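Local structure of c-di-GMP synthase (Capnocytophaga granulosa, 6WT9) at residues A175-N180 with G184-I189. The protein makes the second messenger 3',3'-c-di-GMP from two molecules of GTP as the nucleotide cyclase of a CBASS antiphage defence system. Numbering follows the deposited sequence.
Sequences AIKITN and GRDVDI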
# COMPACT_ATOMS: atom_id res chain seq x y z
N ALA A 175 5.88 -10.59 -13.01
CA ALA A 175 4.55 -10.81 -12.48
C ALA A 175 3.58 -11.14 -13.60
O ALA A 175 3.73 -10.66 -14.73
CB ALA A 175 4.04 -9.59 -11.69
N ILE A 176 2.59 -11.97 -13.28
CA ILE A 176 1.46 -12.24 -14.15
C ILE A 176 0.27 -11.46 -13.62
O ILE A 176 -0.01 -11.48 -12.41
CB ILE A 176 1.14 -13.75 -14.20
CG1 ILE A 176 2.38 -14.55 -14.58
CG2 ILE A 176 0.00 -14.02 -15.18
CD1 ILE A 176 2.16 -16.05 -14.58
N LYS A 177 -0.44 -10.76 -14.51
CA LYS A 177 -1.59 -9.96 -14.13
C LYS A 177 -2.84 -10.54 -14.78
O LYS A 177 -2.89 -10.70 -16.00
CB LYS A 177 -1.41 -8.49 -14.54
CG LYS A 177 -2.51 -7.57 -14.05
CD LYS A 177 -2.21 -6.12 -14.35
CE LYS A 177 -3.18 -5.19 -13.64
NZ LYS A 177 -3.11 -5.33 -12.16
N ILE A 178 -3.84 -10.86 -13.96
CA ILE A 178 -5.09 -11.41 -14.44
C ILE A 178 -6.22 -10.46 -14.06
O ILE A 178 -6.09 -9.63 -13.16
CB ILE A 178 -5.37 -12.83 -13.91
CG1 ILE A 178 -5.63 -12.81 -12.39
CG2 ILE A 178 -4.22 -13.76 -14.25
CD1 ILE A 178 -7.11 -12.85 -12.01
N THR A 179 -7.35 -10.61 -14.76
CA THR A 179 -8.56 -9.86 -14.47
C THR A 179 -9.71 -10.84 -14.31
O THR A 179 -10.04 -11.57 -15.25
CB THR A 179 -8.86 -8.85 -15.58
OG1 THR A 179 -7.82 -7.86 -15.64
CG2 THR A 179 -10.20 -8.16 -15.33
N ASN A 180 -10.30 -10.86 -13.12
CA ASN A 180 -11.52 -11.62 -12.88
C ASN A 180 -12.68 -10.78 -13.39
O ASN A 180 -13.15 -9.87 -12.70
CB ASN A 180 -11.67 -11.96 -11.40
CG ASN A 180 -12.77 -12.97 -11.13
OD1 ASN A 180 -13.85 -12.90 -11.72
ND2 ASN A 180 -12.50 -13.91 -10.23
N GLY A 184 -14.64 -8.07 -11.46
CA GLY A 184 -14.05 -6.79 -11.78
C GLY A 184 -12.84 -6.44 -10.94
O GLY A 184 -12.64 -5.27 -10.61
N ARG A 185 -12.04 -7.44 -10.57
CA ARG A 185 -10.87 -7.24 -9.73
C ARG A 185 -9.63 -7.77 -10.44
O ARG A 185 -9.70 -8.71 -11.24
CB ARG A 185 -11.02 -7.95 -8.38
CG ARG A 185 -12.21 -7.48 -7.55
CD ARG A 185 -12.09 -6.01 -7.17
NE ARG A 185 -13.11 -5.62 -6.20
CZ ARG A 185 -14.33 -5.20 -6.52
NH1 ARG A 185 -14.69 -5.11 -7.80
NH2 ARG A 185 -15.19 -4.86 -5.57
N ASP A 186 -8.48 -7.16 -10.14
CA ASP A 186 -7.21 -7.56 -10.71
C ASP A 186 -6.35 -8.23 -9.64
O ASP A 186 -6.41 -7.89 -8.46
CB ASP A 186 -6.45 -6.37 -11.30
CG ASP A 186 -7.04 -5.90 -12.61
OD1 ASP A 186 -7.79 -6.68 -13.24
OD2 ASP A 186 -6.75 -4.76 -13.03
N VAL A 187 -5.55 -9.21 -10.08
CA VAL A 187 -4.62 -9.92 -9.21
C VAL A 187 -3.29 -10.04 -9.94
O VAL A 187 -3.25 -10.45 -11.11
CB VAL A 187 -5.14 -11.32 -8.82
CG1 VAL A 187 -4.12 -12.05 -7.95
CG2 VAL A 187 -6.48 -11.22 -8.10
N ASP A 188 -2.20 -9.68 -9.26
CA ASP A 188 -0.86 -9.90 -9.76
C ASP A 188 -0.27 -11.13 -9.08
O ASP A 188 -0.45 -11.33 -7.88
CB ASP A 188 0.04 -8.69 -9.52
CG ASP A 188 -0.38 -7.48 -10.35
OD1 ASP A 188 -1.44 -7.55 -11.01
OD2 ASP A 188 0.36 -6.47 -10.36
N ILE A 189 0.43 -11.95 -9.86
CA ILE A 189 0.98 -13.22 -9.38
C ILE A 189 2.49 -13.16 -9.53
O ILE A 189 3.00 -12.98 -10.65
CB ILE A 189 0.40 -14.42 -10.14
CG1 ILE A 189 -1.11 -14.53 -9.90
CG2 ILE A 189 1.10 -15.71 -9.73
CD1 ILE A 189 -1.97 -13.78 -10.90
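Lys177 NZ meets Asp188 OD1 at 3.0 Å in a salt bridge on one face of a beta hairpin within the mixed sheet of the nucleotidyltransferase fold, a worked example of two-faced strand pairing: away from the turn, Lys177, Asp186 and Asp188 share one face and aliphatic residues the other. The ammonium comes in on the syn side of the carboxylate, 15° out of its plane. The lysine chain is extended, with CG anti to the backbone N (chi1 -174°), until a bend at chi4 (62°) brings NZ in between the carboxylates of Asp186 and Asp188; its ion pair with Asp186 OD2 is long. The other oxygen of that carboxylate, OD1, accepts the Thr179 OG1 hydroxyl at 2.7 Å from above its plane, so Asp186 spans two partners.

On the opposite face Ile178 lies alongside Val187, CG1 to CB 3.9 Å, while its CG2 reaches CD1 of Ile189 at 4.0 Å. Helices 54-71 and 147-164 cover this aliphatic patch through Val67 and Leu161.

Between the two faces runs the backbone ladder, in which Ile178 and Val187 exchange N-H...O bonds; Asp188 pairs onward with Ile98 and Leu100 of parallel strand 98-104. Near the turn, Gly184 and Arg185 both face Asn180 in a G1 beta bulge, and Asn180 OD1 accepts Met183 N. One ammonium bridging two carboxylates, with a hydroxyl on the second, ties the strands together beyond their backbone bonds.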